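Local coordinates for protein 3-oxo-glucose-6-phosphate:glutamate aminotransferase (Bacillus subtilis subsp. subtilis, PDB 4K2M) that catalyses the reversible, pyridoxal phosphate-dependent transfer of an amino group from glutamate to 3-dehydroglucose 6-phosphate, giving kanosamine 6-phosphate for antibiotic biosynthesis, at residues K62-S67 with T422-D427; E371-Q376 with Q426-E431. One frame throughout, in Å; residues are numbered along the deposited sequence.

Contact 1: K62-S67 with T422-D427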
loop_
_atom_site.group_PDB
_atom_site.type_symbol
_atom_site.label_atom_id
_atom_site.label_comp_id
_atom_site.label_asym_id
_atom_site.label_seq_id
_atom_site.Cartn_x
_atom_site.Cartn_y
_atom_site.Cartn_z
ATOM N N LYS A 62 -0.535 -35.869 -20.917
ATOM C CA LYS A 62 -1.529 -36.731 -20.280
ATOM C C LYS A 62 -0.867 -37.831 -19.452
ATOM O O LYS A 62 -1.397 -38.271 -18.430
ATOM C CB LYS A 62 -2.447 -37.341 -21.345
ATOM C CG LYS A 62 -3.500 -38.278 -20.773
ATOM C CD LYS A 62 -4.635 -38.563 -21.747
ATOM C CE LYS A 62 -4.373 -39.803 -22.595
ATOM N NZ LYS A 62 -3.527 -39.518 -23.789
ATOM N N ASN A 63 0.307 -38.262 -19.898
ATOM C CA ASN A 63 1.036 -39.346 -19.245
ATOM C C ASN A 63 1.965 -38.905 -18.122
ATOM O O ASN A 63 2.753 -39.707 -17.624
ATOM C CB ASN A 63 1.859 -40.130 -20.276
ATOM C CG ASN A 63 2.812 -39.237 -21.069
ATOM O OD1 ASN A 63 2.475 -38.100 -21.425
ATOM N ND2 ASN A 63 3.993 -39.772 -21.394
ATOM N N ARG A 64 1.900 -37.639 -17.722
ATOM C CA ARG A 64 2.759 -37.197 -16.635
ATOM C C ARG A 64 2.044 -37.571 -15.349
ATOM O O ARG A 64 0.884 -37.195 -15.144
ATOM C CB ARG A 64 3.014 -35.691 -16.705
ATOM C CG ARG A 64 3.941 -35.179 -15.622
ATOM C CD ARG A 64 4.303 -33.719 -15.837
ATOM N NE ARG A 64 3.175 -32.811 -15.620
ATOM C CZ ARG A 64 2.913 -32.214 -14.461
ATOM N NH1 ARG A 64 3.689 -32.451 -13.401
ATOM N NH2 ARG A 64 1.868 -31.390 -14.357
ATOM N N GLU A 65 2.711 -38.336 -14.495
ATOM C CA GLU A 65 2.059 -38.775 -13.276
ATOM C C GLU A 65 1.841 -37.601 -12.342
ATOM O O GLU A 65 2.752 -36.807 -12.087
ATOM C CB GLU A 65 2.852 -39.859 -12.555
ATOM C CG GLU A 65 2.066 -40.453 -11.387
ATOM C CD GLU A 65 2.759 -41.639 -10.751
ATOM O OE1 GLU A 65 3.957 -41.513 -10.401
ATOM O OE2 GLU A 65 2.093 -42.689 -10.606
ATOM N N ILE A 66 0.620 -37.508 -11.838
ATOM C CA ILE A 66 0.257 -36.468 -10.900
ATOM C C ILE A 66 -0.115 -37.165 -9.597
ATOM O O ILE A 66 -1.042 -37.976 -9.589
ATOM C CB ILE A 66 -0.972 -35.705 -11.406
ATOM C CG1 ILE A 66 -0.711 -35.122 -12.803
ATOM C CG2 ILE A 66 -1.360 -34.622 -10.410
ATOM C CD1 ILE A 66 0.516 -34.241 -12.870
ATOM N N SER A 67 0.607 -36.873 -8.512
ATOM C CA SER A 67 0.279 -37.457 -7.207
ATOM C C SER A 67 -0.353 -36.440 -6.259
ATOM O O SER A 67 -0.956 -36.804 -5.241
ATOM C CB SER A 67 1.521 -38.059 -6.556
ATOM O OG SER A 67 2.413 -37.044 -6.141
ATOM N N THR A 422 -2.167 -27.201 -15.200
ATOM C CA THR A 422 -1.986 -28.110 -16.335
ATOM C C THR A 422 -3.239 -28.930 -16.553
ATOM O O THR A 422 -4.009 -29.169 -15.621
ATOM C CB THR A 422 -0.769 -29.052 -16.172
ATOM O OG1 THR A 422 -0.971 -29.913 -15.045
ATOM C CG2 THR A 422 0.511 -28.265 -15.979
ATOM N N LEU A 423 -3.449 -29.373 -17.786
ATOM C CA LEU A 423 -4.629 -30.179 -18.076
ATOM C C LEU A 423 -4.516 -31.558 -17.443
ATOM O O LEU A 423 -5.520 -32.150 -17.058
ATOM C CB LEU A 423 -4.840 -30.304 -19.575
ATOM C CG LEU A 423 -4.992 -28.987 -20.311
ATOM C CD1 LEU A 423 -5.275 -29.261 -21.794
ATOM C CD2 LEU A 423 -6.104 -28.153 -19.706
ATOM N N GLU A 424 -3.297 -32.068 -17.311
ATOM C CA GLU A 424 -3.124 -33.353 -16.638
ATOM C C GLU A 424 -3.457 -33.287 -15.137
ATOM O O GLU A 424 -4.013 -34.233 -14.575
ATOM C CB GLU A 424 -1.726 -33.943 -16.892
ATOM C CG GLU A 424 -0.551 -33.109 -16.382
ATOM C CD GLU A 424 0.044 -32.196 -17.458
ATOM O OE1 GLU A 424 -0.657 -31.886 -18.447
ATOM O OE2 GLU A 424 1.215 -31.783 -17.304
ATOM N N GLU A 425 -3.151 -32.169 -14.484
ATOM C CA GLU A 425 -3.656 -31.966 -13.125
ATOM C C GLU A 425 -5.177 -31.879 -13.124
ATOM O O GLU A 425 -5.844 -32.429 -12.243
ATOM C CB GLU A 425 -3.096 -30.686 -12.529
ATOM C CG GLU A 425 -1.649 -30.740 -12.108
ATOM C CD GLU A 425 -1.115 -29.347 -11.815
ATOM O OE1 GLU A 425 -0.941 -28.551 -12.767
ATOM O OE2 GLU A 425 -0.881 -29.043 -10.629
ATOM N N GLN A 426 -5.732 -31.149 -14.092
ATOM C CA GLN A 426 -7.179 -31.025 -14.165
ATOM C C GLN A 426 -7.833 -32.399 -14.364
ATOM O O GLN A 426 -8.872 -32.678 -13.754
ATOM C CB GLN A 426 -7.612 -30.052 -15.264
ATOM C CG GLN A 426 -9.099 -29.757 -15.222
ATOM C CD GLN A 426 -9.538 -28.851 -16.346
ATOM O OE1 GLN A 426 -9.152 -29.046 -17.493
ATOM N NE2 GLN A 426 -10.341 -27.845 -16.020
ATOM N N ASP A 427 -7.218 -33.253 -15.187
ATOM C CA ASP A 427 -7.689 -34.637 -15.343
ATOM C C ASP A 427 -7.824 -35.328 -13.993
ATOM O O ASP A 427 -8.822 -36.006 -13.727
ATOM C CB ASP A 427 -6.727 -35.469 -16.220
ATOM C CG ASP A 427 -6.711 -35.031 -17.674
ATOM O OD1 ASP A 427 -7.655 -34.329 -18.106
ATOM O OD2 ASP A 427 -5.750 -35.416 -18.387
HETATM O O HOH W 1 -4.108 -37.356 -17.559
#
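Glu424, in the first turn of helix 423-441, carries the largest share of the surface buried here, and Arg64 and Ile66 of the irregular segment 62-67 close over it. The CG of Glu424 sits in the crowded position between its backbone N and carbonyl carbon (chi1 62°), and the chain bends again at chi2, which brings OE2 up to the guanidinium. Arg64 reaches across at about a right angle, CG anti to the backbone N and the chain bent at chi3, and grips that single oxygen side-on. Its NE lies 2.8 Å from Glu424 OE2, on the anti lone pair, while NH2 approaches the same OE2 at 3.0 Å from above the carboxylate plane. Both nitrogens meet one oxygen and the planes stand 73° apart, so the salt bridge is neither two-oxygen nor coplanar; the other oxygen, OE1, accepts from the backbone N of Gln61. Thr422, the N-cap, forms a capping box with Glu425: Glu425 N donates to Thr422 OG1 (3.2 Å), and Glu425 OE1 accepts from both Thr422 N (3.0 Å) and Thr422 OG1 (2.7 Å) and also has a salt bridge to Arg76. Arg64 NH2 adds a weak bond to Thr422 OG1, so the arginine of the N-terminal domain touches the helix cap of the aminotransferase domain. Over one guanidinium face, offset toward the rim, lies Ile66 CD1, 3.4 Å from the plane and 3.8 Å from Glu424 CG. Farther along the helix, a water bridges Lys62 O and Asp427 OD2, which is also hydrogen-bonded to Tyr60 OH.

Contact 2: E371-Q376 with Q426-E431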
loop_
_atom_site.group_PDB
_atom_site.type_symbol
_atom_site.label_atom_id
_atom_site.label_comp_id
_atom_site.label_asym_id
_atom_site.label_seq_id
_atom_site.Cartn_x
_atom_site.Cartn_y
_atom_site.Cartn_z
ATOM N N GLU A 371 -7.155 -36.767 0.762
ATOM C CA GLU A 371 -6.528 -37.969 1.315
ATOM C C GLU A 371 -6.302 -39.061 0.273
ATOM O O GLU A 371 -5.227 -39.673 0.231
ATOM C CB GLU A 371 -7.373 -38.527 2.460
ATOM C CG GLU A 371 -7.352 -37.682 3.711
ATOM C CD GLU A 371 -8.137 -38.323 4.849
ATOM O OE1 GLU A 371 -8.861 -39.312 4.587
ATOM O OE2 GLU A 371 -8.028 -37.840 5.997
ATOM N N ASP A 372 -7.302 -39.307 -0.571
ATOM C CA ASP A 372 -7.228 -40.424 -1.498
ATOM C C ASP A 372 -6.501 -40.059 -2.781
ATOM O O ASP A 372 -5.869 -40.916 -3.403
ATOM C CB ASP A 372 -8.628 -40.959 -1.817
ATOM C CG ASP A 372 -9.325 -41.548 -0.598
ATOM O OD1 ASP A 372 -8.630 -41.900 0.374
ATOM O OD2 ASP A 372 -10.569 -41.656 -0.617
ATOM N N PHE A 373 -6.575 -38.792 -3.180
ATOM C CA PHE A 373 -6.000 -38.426 -4.472
ATOM C C PHE A 373 -5.069 -37.225 -4.479
ATOM O O PHE A 373 -4.540 -36.864 -5.533
ATOM C CB PHE A 373 -7.111 -38.244 -5.509
ATOM C CG PHE A 373 -8.017 -39.426 -5.616
ATOM C CD1 PHE A 373 -7.528 -40.652 -6.054
ATOM C CD2 PHE A 373 -9.347 -39.328 -5.257
ATOM C CE1 PHE A 373 -8.367 -41.756 -6.143
ATOM C CE2 PHE A 373 -10.191 -40.423 -5.350
ATOM C CZ PHE A 373 -9.697 -41.641 -5.799
ATOM N N GLY A 374 -4.848 -36.628 -3.314
ATOM C CA GLY A 374 -3.934 -35.501 -3.209
ATOM C C GLY A 374 -4.483 -34.258 -3.898
ATOM O O GLY A 374 -3.732 -33.317 -4.198
ATOM N N VAL A 375 -5.790 -34.245 -4.133
ATOM C CA VAL A 375 -6.440 -33.104 -4.793
ATOM C C VAL A 375 -6.954 -32.096 -3.772
ATOM O O VAL A 375 -7.851 -32.405 -2.989
ATOM C CB VAL A 375 -7.606 -33.578 -5.681
ATOM C CG1 VAL A 375 -8.406 -32.387 -6.218
ATOM C CG2 VAL A 375 -7.069 -34.410 -6.843
ATOM N N GLN A 376 -6.396 -30.885 -3.794
ATOM C CA GLN A 376 -6.799 -29.836 -2.854
ATOM C C GLN A 376 -7.879 -28.943 -3.456
ATOM O O GLN A 376 -7.772 -28.484 -4.597
ATOM C CB GLN A 376 -5.571 -29.007 -2.438
ATOM C CG GLN A 376 -5.892 -27.771 -1.602
ATOM C CD GLN A 376 -4.648 -27.014 -1.123
ATOM O OE1 GLN A 376 -3.726 -26.728 -1.900
ATOM N NE2 GLN A 376 -4.628 -26.681 0.165
ATOM N N GLN A 426 -5.732 -31.149 -14.092
ATOM C CA GLN A 426 -7.179 -31.025 -14.165
ATOM C C GLN A 426 -7.833 -32.399 -14.364
ATOM O O GLN A 426 -8.872 -32.678 -13.754
ATOM C CB GLN A 426 -7.612 -30.052 -15.264
ATOM C CG GLN A 426 -9.099 -29.757 -15.222
ATOM C CD GLN A 426 -9.538 -28.851 -16.346
ATOM O OE1 GLN A 426 -9.152 -29.046 -17.493
ATOM N NE2 GLN A 426 -10.341 -27.845 -16.020
ATOM N N ASP A 427 -7.218 -33.253 -15.187
ATOM C CA ASP A 427 -7.689 -34.637 -15.343
ATOM C C ASP A 427 -7.824 -35.328 -13.993
ATOM O O ASP A 427 -8.822 -36.006 -13.727
ATOM C CB ASP A 427 -6.727 -35.469 -16.220
ATOM C CG ASP A 427 -6.711 -35.031 -17.674
ATOM O OD1 ASP A 427 -7.655 -34.329 -18.106
ATOM O OD2 ASP A 427 -5.750 -35.416 -18.387
ATOM N N ARG A 428 -6.820 -35.170 -13.137
ATOM C CA ARG A 428 -6.850 -35.836 -11.846
ATOM C C ARG A 428 -7.931 -35.277 -10.930
ATOM O O ARG A 428 -8.605 -36.030 -10.211
ATOM C CB ARG A 428 -5.482 -35.776 -11.153
ATOM C CG ARG A 428 -5.453 -36.613 -9.865
ATOM C CD ARG A 428 -4.051 -36.876 -9.357
ATOM N NE ARG A 428 -4.048 -37.750 -8.181
ATOM C CZ ARG A 428 -4.000 -39.079 -8.234
ATOM N NH1 ARG A 428 -3.953 -39.701 -9.405
ATOM N NH2 ARG A 428 -3.995 -39.790 -7.113
ATOM N N VAL A 429 -8.118 -33.957 -10.964
ATOM C CA VAL A 429 -9.196 -33.334 -10.201
ATOM C C VAL A 429 -10.530 -33.943 -10.594
ATOM O O VAL A 429 -11.350 -34.297 -9.742
ATOM C CB VAL A 429 -9.261 -31.813 -10.442
ATOM C CG1 VAL A 429 -10.511 -31.218 -9.753
ATOM C CG2 VAL A 429 -8.003 -31.147 -9.925
ATOM N N MET A 430 -10.740 -34.066 -11.898
ATOM C CA MET A 430 -12.022 -34.508 -12.415
ATOM C C MET A 430 -12.269 -35.988 -12.164
ATOM O O MET A 430 -13.367 -36.377 -11.776
ATOM C CB MET A 430 -12.128 -34.174 -13.902
ATOM C CG MET A 430 -12.239 -32.671 -14.129
ATOM S SD MET A 430 -12.530 -32.220 -15.832
ATOM C CE MET A 430 -11.068 -32.884 -16.626
ATOM N N GLU A 431 -11.247 -36.808 -12.378
ATOM C CA GLU A 431 -11.383 -38.235 -12.118
ATOM C C GLU A 431 -11.600 -38.490 -10.631
ATOM O O GLU A 431 -12.414 -39.330 -10.253
ATOM C CB GLU A 431 -10.162 -38.987 -12.640
ATOM C CG GLU A 431 -9.984 -38.831 -14.143
ATOM C CD GLU A 431 -8.829 -39.639 -14.681
ATOM O OE1 GLU A 431 -8.005 -39.069 -15.433
ATOM O OE2 GLU A 431 -8.754 -40.845 -14.358
#
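A single backbone oxygen, Phe373 O, receives the side chain of Arg428 where helix 362-373 comes to its end. Arg428 NE donates to Phe373 O at 2.8 Å and nearly straight (164°), in the carbonyl plane and on a lone pair; NH2 adds a weak, longer bond to this oxygen. The guanidinium is thus held edge-on to its acceptor. NH2 also lies 3.8 Å from Phe373 CD1, at the ring edge and not over its face, so this is no cation-pi contact; the planes stand 76° apart. Reach comes from the arginine's extended chain, with CG anti to the backbone N (chi1 -173°). Alongside, Val375 CG1 meets Val429 CG2 at 3.9 Å, and Val375 CG2 rests on the aliphatic start of Arg428, 4.1 Å from its CG. Gly374, with positive phi, turns the chain out of the helix between the carbonyl and the valine. The neighbouring Asp372 CB covers one face of the Phe373 ring, over its centre, and farther out the ring meets His435 edge-to-face. The exit from helix 362-373 thereby lies against helix 423-441, with Val69 bonded by its backbone to Gly374 and Gln376, and with Tyr326 of helix 312-329 packed on Val429.

From the N terminus, the chain first passes segment 62-67, in the loop between helices 53-57 and 80-93, then runs through the large mixed sheet and the helix 312-329 before reaching segment 371-376. Contact 1 closes a loop of 354 residues when helix 423-441 begins. The 49-residue loop of contact 2 starts inside that span but ends about a turn later on the same helix; because the contacts share Gln426 and Asp427, the loops overlap at their C-terminal ends and neither simply nests. Their centres lie 9 Å apart, and they touch where Ile66 O packs 3.2 Å from Arg428 CD. Helix 423-441 thus joins the loop after helix 53-57, in the N-terminal domain's sequence range, to the exit of helix 362-373.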